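Local coordinates for protein peptide synthetase, module 7 (Actinoplanes teichomyceticus, PDB 4TX3) that is a condensation-like domain of a glycopeptide-type peptide synthetase that probably recruits cytochrome P450 enzymes to the carrier-bound peptide, at residues T312-V324 with Q445-L457. Sequence-based numbering, arbitrary orientation.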
ATOM      1  N   THR B 312     -20.542  24.900   8.127  1.00 31.44           N
ATOM      2  CA  THR B 312     -21.729  24.624   7.341  1.00 33.87           C
ATOM      3  C   THR B 312     -22.874  25.473   7.850  1.00 32.69           C
ATOM      4  O   THR B 312     -23.038  25.633   9.050  1.00 34.02           O
ATOM      5  CB  THR B 312     -22.082  23.117   7.379  1.00 36.86           C
ATOM      6  OG1 THR B 312     -21.033  22.381   6.729  1.00 37.08           O
ATOM      7  CG2 THR B 312     -23.376  22.847   6.645  1.00 36.77           C
ATOM      8  N   ASP B 313     -23.636  26.049   6.925  1.00 35.34           N
ATOM      9  CA  ASP B 313     -24.791  26.864   7.273  1.00 34.44           C
ATOM     10  C   ASP B 313     -26.086  26.094   7.041  1.00 31.32           C
ATOM     11  O   ASP B 313     -26.399  25.741   5.910  1.00 30.07           O
ATOM     12  CB  ASP B 313     -24.781  28.159   6.462  1.00 35.66           C
ATOM     13  CG  ASP B 313     -26.056  28.992   6.643  1.00 42.41           C
ATOM     14  OD1 ASP B 313     -26.799  28.801   7.631  1.00 41.44           O
ATOM     15  OD2 ASP B 313     -26.304  29.866   5.788  1.00 48.80           O
ATOM     16  N   LEU B 314     -26.848  25.868   8.112  1.00 33.37           N
ATOM     17  CA  LEU B 314     -28.053  25.035   8.042  1.00 35.65           C
ATOM     18  C   LEU B 314     -29.362  25.802   8.210  1.00 36.42           C
ATOM     19  O   LEU B 314     -30.376  25.220   8.592  1.00 36.83           O
ATOM     20  CB  LEU B 314     -27.989  23.929   9.094  1.00 29.95           C
ATOM     21  CG  LEU B 314     -26.785  23.015   8.874  1.00 38.79           C
ATOM     22  CD1 LEU B 314     -25.773  23.205  10.000  1.00 41.60           C
ATOM     23  CD2 LEU B 314     -27.211  21.571   8.749  1.00 30.90           C
ATOM     24  N   SER B 315     -29.351  27.094   7.912  1.00 33.28           N
ATOM     25  CA  SER B 315     -30.568  27.888   8.026  1.00 34.41           C
ATOM     26  C   SER B 315     -31.564  27.558   6.915  1.00 32.93           C
ATOM     27  O   SER B 315     -31.189  26.995   5.887  1.00 34.32           O
ATOM     28  CB  SER B 315     -30.236  29.389   8.013  1.00 34.77           C
ATOM     29  OG  SER B 315     -29.571  29.765   6.819  1.00 32.42           O
ATOM     30  N   ALA B 316     -32.833  27.897   7.170  1.00 38.03           N
ATOM     31  CA  ALA B 316     -33.979  27.750   6.253  1.00 32.89           C
ATOM     32  C   ALA B 316     -34.458  26.310   6.058  1.00 35.57           C
ATOM     33  O   ALA B 316     -34.901  25.955   4.973  1.00 36.95           O
ATOM     34  CB  ALA B 316     -33.668  28.370   4.910  1.00 27.68           C
ATOM     35  N   ASP B 317     -34.396  25.511   7.122  1.00 36.61           N
ATOM     36  CA  ASP B 317     -34.864  24.126   7.125  1.00 39.31           C
ATOM     37  C   ASP B 317     -34.547  23.354   5.836  1.00 37.21           C
ATOM     38  O   ASP B 317     -35.454  22.892   5.139  1.00 38.04           O
ATOM     39  CB  ASP B 317     -36.368  24.088   7.392  1.00 36.39           C
ATOM     40  CG  ASP B 317     -36.793  22.818   8.100  1.00 41.75           C
ATOM     41  OD1 ASP B 317     -36.080  22.389   9.038  1.00 40.44           O
ATOM     42  OD2 ASP B 317     -37.839  22.250   7.720  1.00 46.00           O
ATOM     43  N   PRO B 318     -33.254  23.208   5.524  1.00 35.34           N
ATOM     44  CA  PRO B 318     -32.801  22.576   4.279  1.00 34.96           C
ATOM     45  C   PRO B 318     -33.144  21.081   4.166  1.00 33.78           C
ATOM     46  O   PRO B 318     -33.119  20.344   5.155  1.00 30.59           O
ATOM     47  CB  PRO B 318     -31.277  22.753   4.329  1.00 36.33           C
ATOM     48  CG  PRO B 318     -30.993  23.613   5.534  1.00 36.70           C
ATOM     49  CD  PRO B 318     -32.138  23.473   6.445  1.00 35.42           C
ATOM     50  N   THR B 319     -33.468  20.642   2.958  1.00 34.12           N
ATOM     51  CA  THR B 319     -33.482  19.214   2.665  1.00 36.41           C
ATOM     52  C   THR B 319     -32.079  18.653   2.872  1.00 40.37           C
ATOM     53  O   THR B 319     -31.083  19.400   2.808  1.00 38.10           O
ATOM     54  CB  THR B 319     -33.898  18.921   1.234  1.00 34.48           C
ATOM     55  OG1 THR B 319     -32.854  19.362   0.349  1.00 37.19           O
ATOM     56  CG2 THR B 319     -35.193  19.630   0.901  1.00 36.90           C
ATOM     57  N   PHE B 320     -32.000  17.347   3.115  1.00 37.69           N
ATOM     58  CA  PHE B 320     -30.716  16.659   3.201  1.00 33.74           C
ATOM     59  C   PHE B 320     -29.855  16.984   1.998  1.00 34.92           C
ATOM     60  O   PHE B 320     -28.675  17.318   2.135  1.00 37.43           O
ATOM     61  CB  PHE B 320     -30.913  15.141   3.300  1.00 33.23           C
ATOM     62  CG  PHE B 320     -29.655  14.356   3.104  1.00 33.51           C
ATOM     63  CD1 PHE B 320     -28.658  14.364   4.072  1.00 33.65           C
ATOM     64  CD2 PHE B 320     -29.453  13.619   1.942  1.00 33.06           C
ATOM     65  CE1 PHE B 320     -27.485  13.648   3.880  1.00 34.78           C
ATOM     66  CE2 PHE B 320     -28.280  12.893   1.747  1.00 31.96           C
ATOM     67  CZ  PHE B 320     -27.298  12.900   2.714  1.00 29.90           C
ATOM     68  N   LEU B 321     -30.458  16.892   0.818  1.00 34.95           N
ATOM     69  CA  LEU B 321     -29.746  17.144  -0.429  1.00 34.90           C
ATOM     70  C   LEU B 321     -29.233  18.580  -0.495  1.00 35.78           C
ATOM     71  O   LEU B 321     -28.135  18.826  -1.004  1.00 35.34           O
ATOM     72  CB  LEU B 321     -30.646  16.858  -1.633  1.00 33.46           C
ATOM     73  CG  LEU B 321     -30.941  15.416  -2.019  1.00 35.00           C
ATOM     74  CD1 LEU B 321     -31.959  15.428  -3.143  1.00 35.63           C
ATOM     75  CD2 LEU B 321     -29.665  14.712  -2.445  1.00 33.06           C
ATOM     76  N   GLU B 322     -30.018  19.526   0.014  1.00 33.37           N
ATOM     77  CA  GLU B 322     -29.543  20.903   0.098  1.00 36.74           C
ATOM     78  C   GLU B 322     -28.332  21.020   1.033  1.00 34.31           C
ATOM     79  O   GLU B 322     -27.398  21.793   0.752  1.00 35.28           O
ATOM     80  CB  GLU B 322     -30.677  21.842   0.538  1.00 40.71           C
ATOM     81  CG  GLU B 322     -31.646  22.162  -0.624  1.00 51.03           C
ATOM     82  CD  GLU B 322     -32.993  22.762  -0.195  1.00 53.20           C
ATOM     83  OE1 GLU B 322     -33.448  22.508   0.946  1.00 45.52           O
ATOM     84  OE2 GLU B 322     -33.600  23.485  -1.027  1.00 58.40           O
ATOM     85  N   VAL B 323     -28.326  20.243   2.118  1.00 31.93           N
ATOM     86  CA  VAL B 323     -27.208  20.289   3.056  1.00 32.12           C
ATOM     87  C   VAL B 323     -25.938  19.714   2.421  1.00 34.55           C
ATOM     88  O   VAL B 323     -24.848  20.280   2.569  1.00 31.93           O
ATOM     89  CB  VAL B 323     -27.510  19.537   4.347  1.00 31.62           C
ATOM     90  CG1 VAL B 323     -26.290  19.566   5.259  1.00 27.65           C
ATOM     91  CG2 VAL B 323     -28.723  20.145   5.047  1.00 31.26           C
ATOM     92  N   VAL B 324     -26.104  18.617   1.685  1.00 33.62           N
ATOM     93  CA  VAL B 324     -25.017  17.982   0.950  1.00 32.34           C
ATOM     94  C   VAL B 324     -24.338  18.959   0.010  1.00 33.47           C
ATOM     95  O   VAL B 324     -23.116  19.094   0.011  1.00 35.25           O
ATOM     96  CB  VAL B 324     -25.524  16.752   0.144  1.00 35.66           C
ATOM     97  CG1 VAL B 324     -24.492  16.301  -0.888  1.00 26.06           C
ATOM     98  CG2 VAL B 324     -25.878  15.600   1.106  1.00 33.24           C
ATOM     99  N   GLN B 445     -33.215   7.336   7.544  1.00 36.19           N
ATOM    100  CA  GLN B 445     -34.279   8.195   6.993  1.00 39.14           C
ATOM    101  C   GLN B 445     -33.847   8.944   5.744  1.00 35.61           C
ATOM    102  O   GLN B 445     -34.572   9.044   4.757  1.00 41.30           O
ATOM    103  CB  GLN B 445     -34.745   9.221   8.033  1.00 33.22           C
ATOM    104  CG  GLN B 445     -35.123   8.618   9.355  1.00 33.92           C
ATOM    105  CD  GLN B 445     -35.317   9.665  10.428  1.00 39.37           C
ATOM    106  OE1 GLN B 445     -35.834  10.758  10.171  1.00 40.74           O
ATOM    107  NE2 GLN B 445     -34.891   9.343  11.643  1.00 39.82           N
ATOM    108  N   VAL B 446     -32.653   9.486   5.813  1.00 32.41           N
ATOM    109  CA  VAL B 446     -32.158  10.346   4.772  1.00 38.05           C
ATOM    110  C   VAL B 446     -31.794   9.477   3.556  1.00 37.85           C
ATOM    111  O   VAL B 446     -31.937   9.897   2.403  1.00 39.28           O
ATOM    112  CB  VAL B 446     -30.975  11.189   5.331  1.00 35.50           C
ATOM    113  CG1 VAL B 446     -29.785  11.140   4.444  1.00 36.40           C
ATOM    114  CG2 VAL B 446     -31.425  12.624   5.616  1.00 36.20           C
ATOM    115  N   ALA B 447     -31.376   8.243   3.816  1.00 39.72           N
ATOM    116  CA  ALA B 447     -31.132   7.274   2.740  1.00 42.06           C
ATOM    117  C   ALA B 447     -32.401   6.921   1.978  1.00 44.22           C
ATOM    118  O   ALA B 447     -32.398   6.875   0.751  1.00 50.32           O
ATOM    119  CB  ALA B 447     -30.513   6.020   3.289  1.00 37.96           C
ATOM    120  N   GLU B 448     -33.481   6.648   2.700  1.00 42.29           N
ATOM    121  CA  GLU B 448     -34.744   6.344   2.039  1.00 49.23           C
ATOM    122  C   GLU B 448     -35.385   7.597   1.413  1.00 48.94           C
ATOM    123  O   GLU B 448     -35.932   7.542   0.309  1.00 46.39           O
ATOM    124  CB  GLU B 448     -35.712   5.685   3.023  1.00 48.96           C
ATOM    125  CG  GLU B 448     -37.175   5.870   2.644  1.00 64.93           C
ATOM    126  CD  GLU B 448     -38.036   4.642   2.918  1.00 81.96           C
ATOM    127  OE1 GLU B 448     -38.009   4.145   4.065  1.00 88.42           O
ATOM    128  OE2 GLU B 448     -38.732   4.172   1.980  1.00 82.63           O
ATOM    129  N   ASP B 449     -35.286   8.730   2.109  1.00 48.67           N
ATOM    130  CA  ASP B 449     -35.941   9.967   1.679  1.00 46.17           C
ATOM    131  C   ASP B 449     -34.994  11.163   1.649  1.00 43.10           C
ATOM    132  O   ASP B 449     -35.005  12.004   2.552  1.00 41.26           O
ATOM    133  CB  ASP B 449     -37.116  10.268   2.601  1.00 49.43           C
ATOM    134  CG  ASP B 449     -37.866  11.510   2.192  1.00 51.76           C
ATOM    135  OD1 ASP B 449     -37.736  11.941   1.006  1.00 47.65           O
ATOM    136  OD2 ASP B 449     -38.583  12.046   3.072  1.00 51.36           O
ATOM    137  N   PRO B 450     -34.187  11.270   0.591  1.00 45.47           N
ATOM    138  CA  PRO B 450     -33.107  12.266   0.595  1.00 42.60           C
ATOM    139  C   PRO B 450     -33.615  13.711   0.493  1.00 43.88           C
ATOM    140  O   PRO B 450     -32.804  14.650   0.489  1.00 43.09           O
ATOM    141  CB  PRO B 450     -32.263  11.872  -0.628  1.00 40.99           C
ATOM    142  CG  PRO B 450     -33.202  11.163  -1.523  1.00 41.30           C
ATOM    143  CD  PRO B 450     -34.246  10.506  -0.664  1.00 42.41           C
ATOM    144  N   GLY B 451     -34.936  13.885   0.439  1.00 42.58           N
ATOM    145  CA  GLY B 451     -35.533  15.210   0.371  1.00 35.59           C
ATOM    146  C   GLY B 451     -36.050  15.688   1.712  1.00 39.50           C
ATOM    147  O   GLY B 451     -36.575  16.799   1.847  1.00 44.29           O
ATOM    148  N   ARG B 452     -35.904  14.843   2.719  1.00 37.88           N
ATOM    149  CA  ARG B 452     -36.356  15.180   4.053  1.00 37.47           C
ATOM    150  C   ARG B 452     -35.592  16.385   4.629  1.00 37.40           C
ATOM    151  O   ARG B 452     -34.378  16.529   4.419  1.00 34.38           O
ATOM    152  CB  ARG B 452     -36.216  13.961   4.964  1.00 38.82           C
ATOM    153  CG  ARG B 452     -36.678  14.213   6.384  1.00 45.92           C
ATOM    154  CD  ARG B 452     -37.029  12.918   7.088  1.00 45.52           C
ATOM    155  NE  ARG B 452     -37.815  12.045   6.227  1.00 47.52           N
ATOM    156  CZ  ARG B 452     -38.514  11.012   6.680  1.00 53.41           C
ATOM    157  NH1 ARG B 452     -38.524  10.747   7.985  1.00 40.63           N
ATOM    158  NH2 ARG B 452     -39.203  10.256   5.832  1.00 56.50           N
ATOM    159  N   ARG B 453     -36.312  17.247   5.348  1.00 38.29           N
ATOM    160  CA  ARG B 453     -35.718  18.443   5.950  1.00 35.56           C
ATOM    161  C   ARG B 453     -35.406  18.207   7.417  1.00 42.96           C
ATOM    162  O   ARG B 453     -35.950  17.277   8.033  1.00 42.39           O
ATOM    163  CB  ARG B 453     -36.650  19.646   5.807  1.00 34.61           C
ATOM    164  CG  ARG B 453     -37.037  19.923   4.377  1.00 37.78           C
ATOM    165  CD  ARG B 453     -38.068  21.031   4.238  1.00 39.72           C
ATOM    166  NE  ARG B 453     -38.427  21.193   2.827  1.00 44.30           N
ATOM    167  CZ  ARG B 453     -37.805  22.010   1.978  1.00 46.63           C
ATOM    168  NH1 ARG B 453     -36.790  22.763   2.392  1.00 42.67           N
ATOM    169  NH2 ARG B 453     -38.195  22.073   0.711  1.00 47.89           N
ATOM    170  N   ILE B 454     -34.546  19.067   7.965  1.00 37.16           N
ATOM    171  CA  ILE B 454     -34.074  18.972   9.344  1.00 38.03           C
ATOM    172  C   ILE B 454     -35.206  18.792  10.358  1.00 41.28           C
ATOM    173  O   ILE B 454     -35.126  17.959  11.280  1.00 39.87           O
ATOM    174  CB  ILE B 454     -33.257  20.230   9.724  1.00 35.85           C
ATOM    175  CG1 ILE B 454     -31.966  20.297   8.909  1.00 36.60           C
ATOM    176  CG2 ILE B 454     -32.924  20.222  11.195  1.00 35.13           C
ATOM    177  CD1 ILE B 454     -31.049  21.459   9.303  1.00 33.81           C
ATOM    178  N   SER B 455     -36.260  19.581  10.163  1.00 40.81           N
ATOM    179  CA  SER B 455     -37.414  19.615  11.057  1.00 42.05           C
ATOM    180  C   SER B 455     -38.294  18.353  10.995  1.00 43.79           C
ATOM    181  O   SER B 455     -39.061  18.097  11.921  1.00 44.12           O
ATOM    182  CB  SER B 455     -38.279  20.834  10.738  1.00 40.38           C
ATOM    183  OG  SER B 455     -38.828  20.709   9.436  1.00 42.58           O
ATOM    184  N   ASP B 456     -38.201  17.596   9.905  1.00 36.01           N
ATOM    185  CA  ASP B 456     -38.913  16.327   9.791  1.00 41.44           C
ATOM    186  C   ASP B 456     -38.100  15.110  10.228  1.00 42.24           C
ATOM    187  O   ASP B 456     -38.549  13.994  10.024  1.00 42.43           O
ATOM    188  CB  ASP B 456     -39.363  16.049   8.352  1.00 42.68           C
ATOM    189  CG  ASP B 456     -39.973  17.246   7.670  1.00 53.74           C
ATOM    190  OD1 ASP B 456     -40.683  18.037   8.352  1.00 52.48           O
ATOM    191  OD2 ASP B 456     -39.760  17.354   6.427  1.00 54.45           O
ATOM    192  N   LEU B 457     -36.902  15.308  10.773  1.00 44.82           N
ATOM    193  CA  LEU B 457     -36.084  14.176  11.200  1.00 40.50           C
ATOM    194  C   LEU B 457     -36.662  13.575  12.479  1.00 40.78           C
ATOM    195  O   LEU B 457     -36.901  14.281  13.460  1.00 41.75           O
ATOM    196  CB  LEU B 457     -34.627  14.591  11.422  1.00 32.69           C
ATOM    197  CG  LEU B 457     -33.814  15.043  10.203  1.00 40.84           C
ATOM    198  CD1 LEU B 457     -32.377  15.356  10.592  1.00 35.90           C
ATOM    199  CD2 LEU B 457     -33.850  14.037   9.050  1.00 30.90           C
TER
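Asp317 turns its carboxylate onto Ser455: the hydroxyl OG of Ser455 donates to Asp317 OD2 on the syn side at 2.5 Å, while Ser455 N gives a weak bond to OD1. Next to this pair the two backbones meet in a single beta bridge, Thr319 with Arg453, joining the capped start of helix 320-334 to the segment that follows helix 429-448 in this condensation domain. Phe320 N donates to Arg452 O at 2.8 Å, and Leu321 N to Pro450 O at 3.3 Å, so the first turn of the helix spends two amides on the type I turn 449-452. Within that start, Thr319 and Glu322 form a capping box, Glu322 N bonding Thr319 OG1 and Thr319 N bonding Glu322 OE1. Arg453, its chain extended from CG to NE, donates from NH1 to Asp317 O, 3.1 Å away and in the guanidinium plane, along a nearly straight N-H (165°); Thr319 CG2 covers one guanidinium face. Glu322 OE1 lies well out of that plane and adds only a long salt bridge. Asp317 reaches the short 3-10 segment 454-456 with CG roughly trans to its amide nitrogen (chi1 -150°); cut back to alanine, this position is likely to leave Ser455 OG and N without their acceptor and the 3-10 start less firmly held. Farther in, Ile454 CD1 packs on Pro318 CD. Leu314 CD2 meets the same Ile454 CD1 at 3.9 Å. Leu250 of helix 244-255 touches both Phe320 and Val446. Val446 lies over one face of the Phe320 ring and Val324 CG2 toward the rim of the other, with Pro450 O at the ring edge.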